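Local coordinates for putative metal-dependent isothiocyanate hydrolase SaxA (Pectobacterium carotovorum, PDB 6BRM), which binds two zinc ions and probably hydrolyses isothiocyanates, in bacteria associated with insect guts and plants, at residues N8-L13 with K19-P24; K93-I98 with I106-D111; E203-T208 with A215-S220. All blocks are in the same frame, centred on the assembly; numbering follows the deposited sequence. Where two conformers were deposited one is given.

Interaction 1 (N8-L13 with K19-P24)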
# COMPACT_ATOMS: atom_id res chain seq x y z
N ASN B 8 -15.67 -6.54 19.30
CA ASN B 8 -15.23 -6.18 17.94
C ASN B 8 -13.76 -5.71 17.98
O ASN B 8 -12.93 -6.41 18.58
CB ASN B 8 -16.20 -5.18 17.28
CG ASN B 8 -16.13 -5.19 15.76
OD1 ASN B 8 -16.15 -6.25 15.12
ND2 ASN B 8 -16.05 -4.00 15.16
N ALA B 9 -13.42 -4.56 17.38
CA ALA B 9 -12.05 -4.02 17.41
C ALA B 9 -11.83 -3.09 18.60
O ALA B 9 -10.73 -2.54 18.76
CB ALA B 9 -11.75 -3.30 16.11
N THR B 10 -12.85 -2.90 19.43
CA THR B 10 -12.73 -2.12 20.65
C THR B 10 -11.86 -2.86 21.66
O THR B 10 -12.03 -4.07 21.88
CB THR B 10 -14.11 -1.80 21.27
OG1 THR B 10 -14.98 -1.31 20.24
CG2 THR B 10 -14.00 -0.77 22.38
N LEU B 11 -10.91 -2.14 22.25
CA LEU B 11 -9.99 -2.70 23.24
C LEU B 11 -9.31 -1.60 24.03
O LEU B 11 -9.14 -0.48 23.53
CB LEU B 11 -8.95 -3.61 22.57
CG LEU B 11 -8.30 -3.16 21.25
CD1 LEU B 11 -7.03 -2.36 21.50
CD2 LEU B 11 -7.99 -4.37 20.38
N VAL B 12 -8.95 -1.91 25.28
CA VAL B 12 -8.14 -1.01 26.11
C VAL B 12 -6.76 -1.61 26.30
O VAL B 12 -6.62 -2.82 26.50
CB VAL B 12 -8.80 -0.62 27.46
CG1 VAL B 12 -10.11 0.12 27.21
CG2 VAL B 12 -9.05 -1.82 28.36
N LEU B 13 -5.74 -0.75 26.23
CA LEU B 13 -4.34 -1.15 26.18
C LEU B 13 -3.55 -0.33 27.18
O LEU B 13 -3.32 0.86 26.97
CB LEU B 13 -3.80 -0.92 24.76
CG LEU B 13 -2.29 -1.06 24.50
CD1 LEU B 13 -1.73 -2.36 25.06
CD2 LEU B 13 -2.02 -0.96 23.00
N LYS B 19 -2.83 4.39 29.61
CA LYS B 19 -3.99 3.63 29.13
C LYS B 19 -4.60 4.29 27.89
O LYS B 19 -4.76 5.51 27.84
CB LYS B 19 -5.06 3.54 30.21
CG LYS B 19 -4.69 2.67 31.40
CD LYS B 19 -5.89 2.41 32.30
CE LYS B 19 -6.80 1.33 31.73
NZ LYS B 19 -8.01 1.09 32.58
N PHE B 20 -4.94 3.46 26.90
CA PHE B 20 -5.60 3.92 25.67
C PHE B 20 -6.88 3.12 25.47
O PHE B 20 -6.98 1.98 25.92
CB PHE B 20 -4.70 3.71 24.45
CG PHE B 20 -3.33 4.27 24.61
CD1 PHE B 20 -3.11 5.64 24.53
CD2 PHE B 20 -2.24 3.44 24.85
CE1 PHE B 20 -1.84 6.18 24.68
CE2 PHE B 20 -0.97 3.96 25.00
CZ PHE B 20 -0.76 5.33 24.92
N LEU B 21 -7.85 3.73 24.78
CA LEU B 21 -9.05 3.05 24.31
C LEU B 21 -9.06 3.17 22.80
O LEU B 21 -9.28 4.25 22.26
CB LEU B 21 -10.30 3.69 24.93
CG LEU B 21 -11.70 3.27 24.46
CD1 LEU B 21 -11.96 1.78 24.63
CD2 LEU B 21 -12.75 4.07 25.21
N ILE B 22 -8.79 2.05 22.11
CA ILE B 22 -8.72 2.03 20.65
C ILE B 22 -10.08 1.65 20.07
O ILE B 22 -10.62 0.61 20.44
CB ILE B 22 -7.62 1.05 20.14
CG1 ILE B 22 -6.22 1.51 20.60
CG2 ILE B 22 -7.67 0.92 18.62
CD1 ILE B 22 -5.68 0.76 21.80
N ASP B 23 -10.60 2.48 19.18
CA ASP B 23 -11.83 2.21 18.42
C ASP B 23 -13.06 1.90 19.29
O ASP B 23 -13.54 0.76 19.30
CB ASP B 23 -11.58 1.10 17.39
CG ASP B 23 -10.53 1.47 16.36
OD1 ASP B 23 -9.83 2.49 16.54
OD2 ASP B 23 -10.41 0.75 15.35
N PRO B 24 -13.59 2.91 20.00
CA PRO B 24 -14.72 2.66 20.91
C PRO B 24 -16.08 2.48 20.21
O PRO B 24 -16.60 3.42 19.60
CB PRO B 24 -14.73 3.91 21.82
CG PRO B 24 -13.66 4.82 21.32
CD PRO B 24 -13.20 4.33 19.99

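Interaction 2 (K93-I98 with I106-D111)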
# COMPACT_ATOMS: atom_id res chain seq x y z
N LYS B 93 -9.08 14.56 7.58
CA LYS B 93 -10.54 14.47 7.33
C LYS B 93 -11.30 13.83 8.51
O LYS B 93 -12.37 14.32 8.87
CB LYS B 93 -10.88 13.78 6.00
CG LYS B 93 -10.43 12.33 5.84
CD LYS B 93 -11.48 11.46 5.16
CE LYS B 93 -11.79 11.92 3.75
NZ LYS B 93 -12.56 10.89 3.00
N ASP B 94 -10.73 12.79 9.11
CA ASP B 94 -11.32 12.15 10.29
C ASP B 94 -11.26 13.08 11.51
O ASP B 94 -12.18 13.07 12.33
CB ASP B 94 -10.63 10.82 10.60
CG ASP B 94 -10.94 9.73 9.57
OD1 ASP B 94 -11.96 9.81 8.86
OD2 ASP B 94 -10.15 8.76 9.49
N ALA B 95 -10.19 13.87 11.62
CA ALA B 95 -10.09 14.89 12.67
C ALA B 95 -11.19 15.93 12.53
O ALA B 95 -11.85 16.26 13.51
CB ALA B 95 -8.72 15.56 12.64
N ALA B 96 -11.38 16.44 11.31
CA ALA B 96 -12.43 17.42 11.00
C ALA B 96 -13.83 16.89 11.33
O ALA B 96 -14.64 17.62 11.90
CB ALA B 96 -12.36 17.83 9.54
N LEU B 97 -14.10 15.64 10.95
CA LEU B 97 -15.37 14.98 11.26
C LEU B 97 -15.59 14.91 12.76
O LEU B 97 -16.59 15.42 13.27
CB LEU B 97 -15.40 13.56 10.65
CG LEU B 97 -16.58 12.63 10.98
CD1 LEU B 97 -17.93 13.32 10.81
CD2 LEU B 97 -16.52 11.38 10.12
N ILE B 98 -14.63 14.31 13.47
CA ILE B 98 -14.67 14.20 14.94
C ILE B 98 -14.81 15.58 15.61
O ILE B 98 -15.56 15.72 16.58
CB ILE B 98 -13.47 13.38 15.49
CG1 ILE B 98 -13.81 11.88 15.56
CG2 ILE B 98 -13.05 13.80 16.90
CD1 ILE B 98 -14.22 11.24 14.25
N ILE B 106 -8.22 17.29 19.89
CA ILE B 106 -7.96 16.31 18.83
C ILE B 106 -6.53 16.44 18.31
O ILE B 106 -6.00 17.54 18.22
CB ILE B 106 -8.96 16.52 17.66
CG1 ILE B 106 -10.40 16.31 18.14
CG2 ILE B 106 -8.68 15.57 16.49
CD1 ILE B 106 -11.41 17.11 17.37
N ARG B 107 -5.92 15.31 17.97
CA ARG B 107 -4.59 15.26 17.37
C ARG B 107 -4.58 14.26 16.21
O ARG B 107 -5.29 13.25 16.25
CB ARG B 107 -3.54 14.84 18.40
CG ARG B 107 -3.14 15.92 19.38
CD ARG B 107 -1.93 15.47 20.19
NE ARG B 107 -1.58 16.41 21.27
CZ ARG B 107 -0.55 16.25 22.10
NH1 ARG B 107 -0.32 17.17 23.04
NH2 ARG B 107 0.26 15.20 22.00
N VAL B 108 -3.77 14.55 15.20
CA VAL B 108 -3.61 13.69 14.03
C VAL B 108 -2.31 12.92 14.19
O VAL B 108 -1.26 13.51 14.44
CB VAL B 108 -3.55 14.51 12.72
CG1 VAL B 108 -3.44 13.58 11.51
CG2 VAL B 108 -4.77 15.41 12.60
N LEU B 109 -2.38 11.59 14.05
CA LEU B 109 -1.19 10.75 14.08
C LEU B 109 -0.36 10.99 12.83
O LEU B 109 -0.86 10.84 11.71
CB LEU B 109 -1.54 9.25 14.19
CG LEU B 109 -1.40 8.54 15.54
CD1 LEU B 109 -1.87 9.41 16.70
CD2 LEU B 109 -2.16 7.21 15.52
N LYS B 110 0.90 11.36 13.03
CA LYS B 110 1.88 11.36 11.94
C LYS B 110 2.32 9.92 11.71
O LYS B 110 1.95 9.02 12.47
CB LYS B 110 3.07 12.24 12.29
CG LYS B 110 2.70 13.71 12.48
CD LYS B 110 3.90 14.56 12.84
CE LYS B 110 3.48 15.96 13.24
NZ LYS B 110 2.76 16.68 12.14
N ASP B 111 3.10 9.71 10.66
CA ASP B 111 3.66 8.39 10.36
C ASP B 111 4.54 7.86 11.48
O ASP B 111 4.59 6.66 11.72
CB ASP B 111 4.43 8.41 9.04
CG ASP B 111 3.52 8.62 7.84
OD1 ASP B 111 2.60 9.46 7.93
OD2 ASP B 111 3.72 7.94 6.81

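Interaction 3 (E203-T208 with A215-S220)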
# COMPACT_ATOMS: atom_id res chain seq x y z
N GLU B 203 -7.13 -17.59 7.03
CA GLU B 203 -5.94 -17.78 6.19
C GLU B 203 -4.81 -16.81 6.53
O GLU B 203 -3.63 -17.18 6.53
CB GLU B 203 -6.28 -17.63 4.69
CG GLU B 203 -6.95 -18.85 4.07
CD GLU B 203 -7.05 -18.75 2.56
OE1 GLU B 203 -8.19 -18.73 2.03
OE2 GLU B 203 -6.00 -18.69 1.89
N ASP B 204 -5.17 -15.56 6.82
CA ASP B 204 -4.21 -14.51 7.13
C ASP B 204 -3.52 -14.70 8.49
O ASP B 204 -2.47 -14.12 8.72
CB ASP B 204 -4.88 -13.13 7.05
CG ASP B 204 -5.40 -12.81 5.65
OD1 ASP B 204 -5.73 -13.75 4.90
OD2 ASP B 204 -5.49 -11.62 5.29
N THR B 205 -4.12 -15.49 9.37
CA THR B 205 -3.47 -15.91 10.63
C THR B 205 -2.24 -16.79 10.37
O THR B 205 -1.20 -16.60 11.00
CB THR B 205 -4.46 -16.68 11.54
OG1 THR B 205 -5.58 -15.84 11.85
CG2 THR B 205 -3.80 -17.12 12.83
N LEU B 206 -2.37 -17.76 9.47
CA LEU B 206 -1.28 -18.68 9.14
C LEU B 206 -0.15 -18.00 8.34
O LEU B 206 1.03 -18.18 8.65
CB LEU B 206 -1.81 -19.89 8.35
CG LEU B 206 -0.87 -21.07 8.11
CD1 LEU B 206 -0.45 -21.74 9.42
CD2 LEU B 206 -1.54 -22.09 7.20
N ARG B 207 -0.53 -17.22 7.32
CA ARG B 207 0.43 -16.52 6.46
C ARG B 207 1.35 -15.55 7.21
O ARG B 207 2.50 -15.36 6.82
CB ARG B 207 -0.31 -15.80 5.34
CG ARG B 207 -0.78 -16.72 4.22
CD ARG B 207 -1.88 -16.11 3.38
NE ARG B 207 -2.10 -16.84 2.14
CZ ARG B 207 -2.68 -18.03 2.06
NH1 ARG B 207 -3.11 -18.64 3.15
NH2 ARG B 207 -2.83 -18.62 0.88
N THR B 208 0.84 -14.93 8.28
CA THR B 208 1.65 -14.09 9.17
C THR B 208 2.66 -14.90 9.97
O THR B 208 3.84 -14.53 10.06
CB THR B 208 0.79 -13.35 10.22
OG1 THR B 208 -0.07 -14.27 10.89
CG2 THR B 208 -0.03 -12.29 9.58
N ALA B 215 6.18 -14.57 16.71
CA ALA B 215 5.05 -13.75 17.12
C ALA B 215 3.86 -14.56 17.63
O ALA B 215 3.73 -15.75 17.36
CB ALA B 215 4.61 -12.85 15.97
N THR B 216 3.00 -13.87 18.38
CA THR B 216 1.76 -14.42 18.91
C THR B 216 0.61 -13.59 18.35
O THR B 216 0.65 -12.36 18.41
CB THR B 216 1.73 -14.33 20.45
OG1 THR B 216 2.99 -14.76 20.98
CG2 THR B 216 0.61 -15.19 21.03
N ILE B 217 -0.41 -14.25 17.81
CA ILE B 217 -1.54 -13.57 17.17
C ILE B 217 -2.72 -13.45 18.14
O ILE B 217 -3.19 -14.46 18.65
CB ILE B 217 -2.02 -14.28 15.88
CG1 ILE B 217 -0.84 -14.75 15.01
CG2 ILE B 217 -2.96 -13.39 15.08
CD1 ILE B 217 0.17 -13.67 14.66
N VAL B 218 -3.18 -12.22 18.37
CA VAL B 218 -4.43 -11.97 19.10
C VAL B 218 -5.54 -11.70 18.09
O VAL B 218 -5.53 -10.68 17.40
CB VAL B 218 -4.29 -10.78 20.07
CG1 VAL B 218 -5.62 -10.47 20.76
CG2 VAL B 218 -3.19 -11.06 21.10
N ALA B 219 -6.50 -12.62 18.00
CA ALA B 219 -7.65 -12.48 17.11
C ALA B 219 -8.66 -11.49 17.70
O ALA B 219 -8.84 -11.42 18.92
CB ALA B 219 -8.31 -13.83 16.87
N SER B 220 -9.32 -10.74 16.82
CA SER B 220 -10.26 -9.68 17.22
C SER B 220 -11.17 -9.33 16.05
O SER B 220 -11.01 -9.87 14.95
CB SER B 220 -9.49 -8.44 17.69
OG SER B 220 -10.35 -7.40 18.12

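Interaction 1 (N8-L13 with K19-P24)
Leu11 and Ile22 face each other as a hydrogen-bonded pair of an antiparallel beta hairpin, and their contact illustrates how backbone register decides which side chains meet. The amide N of Ile22 reaches O of Leu11 at 2.9 Å, whereas the return bond from Leu11 N to Ile22 O is weak. Two residues further on, Leu13 N donates to Phe20 O (3.0 Å) and Phe20 N to Leu13 O (3.1 Å). On the face carrying Leu11, Leu13, Phe20 and Ile22, the CD1 methyl of Ile22 lies 3.4 Å from CD1 of Leu11 and also approaches CB of Leu13. With CG of Leu11 held between its backbone N and carbonyl carbon (chi1 42°), CD1 of Leu11 comes against CB of Ile22 as well, at 3.7 Å. On the other face, Val12 CG1 meets Leu21 CD1 at 3.6 Å.

Past the ladder, the Thr10 hydroxyl donates in the carbonyl plane to Asp23 O, with OG1 and O 2.7 Å apart, and OG1 also pairs with Met25 N. The Thr10 to Asp23 bond ties the two segments together beyond the last bridge, Leu11 with Ile22. The carboxylate of Asp23 binds Thr66 and His72 through OD2, making it a second-shell partner of a zinc ligand. The hairpin lies inside a mixed sheet: strand 62-64 borders strand 18-22, strand 2-7 borders strand 10-15, and Phe20 reaches across to Phe151 of the other large sheet.

Interaction 2 (K93-I98 with I106-D111)
Ala95 and Ile98, on one side of helix 92-100, rest on Ile106 and Val108 of strand 106-108 in a beta-alpha-beta crossover that begins with strand 87-89. It is a worked example of how a crossover helix is seated by a few apolar side chains spaced along one of its faces. Helix and strand run almost antiparallel, their short axes 8.6 Å apart and at 171°. Ala95 meets Ile106 and Val108, two residues apart on one side of the strand, while Ile98 meets Ile106. The methyl of Ala95 is directed toward the strand, where CB touches two branched neighbours at roughly a right angle to each other: CG2 of Ile106 at 3.9 Å and CG2 of Val108 at 4.0 Å. Ile106 in turn points at the helix, and its chi1 of -62° sends the CG1-CD1 arm to Ile98 and CG2 to Ala95. The side chains of Ile98 and Ile106 cross at a slant.

Strand 106-108 is the outermost strand of its sheet within the chain, and backbone bonds from Arg107 tie it to strand 87-89. Thr89 of that strand touches both Ala95 and Val108. The rest of Ile98 leads away from the strand to Leu65, Thr68 and Trp73, so one residue joins the crossover to the loops nearer the zinc site. Beside CG1 of Ile106, CG2 of Ile98 lies 3.7 Å from CD1 of Ile106.

Interaction 3 (E203-T208 with A215-S220)
Thr205 and Thr208, one helical turn apart, touch Ile217 of strand 216-220, a sparse contact in which one branched residue, Ile217, takes both touches between these segments. Helix 203-211 leads into that strand, which is parallel to its neighbour 182-186, and packs on the second sheet of the metallo-beta-lactamase-type alpha/beta fold. Glu203 comes first in the segment; its charge pairing with Arg207 is doubtful, since that arginine was modelled in two conformers. Thr205 comes next, its CG2 methyl 4.4 Å from CG1 of Ile217, a loose touch. Arg207 also packs on Ala135 of the second subunit, so the outer side of this turn takes part in the dimer.

Thr208 makes the nearer approach: its OG1 lies 3.8 Å from CD1 of Ile217. With OG1 between the backbone N and the carbonyl carbon (chi1 51°), the hydroxyl bends back to donate to Thr205 O at 2.6 Å, above the plane of that carbonyl. The polar atom is therefore satisfied within the helix even though it faces an apolar methyl. Beneath the helix, Ile217 also touches Leu185 and Ile248 of the bordering strands 182-186 and 248-249, while Leu235 of helix 232-241 meets Thr205 and Ala219.

The three contacts follow one another along the chain and together sample both large mixed sheets of a metallo-beta-lactamase-type fold. Interactions 1 and 2, with centres 17 Å apart, share the sheet that runs from strand 106-108 through strands 18-22 and 10-15; their nearest atoms are about 9 Å apart. Interaction 3 belongs to the second sheet, and its centre is 28 Å from that of interaction 2, on the opposite side of the chain's centre. Interactions 1 and 3 nevertheless touch where Ser220 OG approaches Asn8 O at 2.8 Å. Ser220 directly precedes the zinc ligand His221, and Ala9 and Asp23 lie next to His221 and His72, so this touch lies near the dinuclear zinc site.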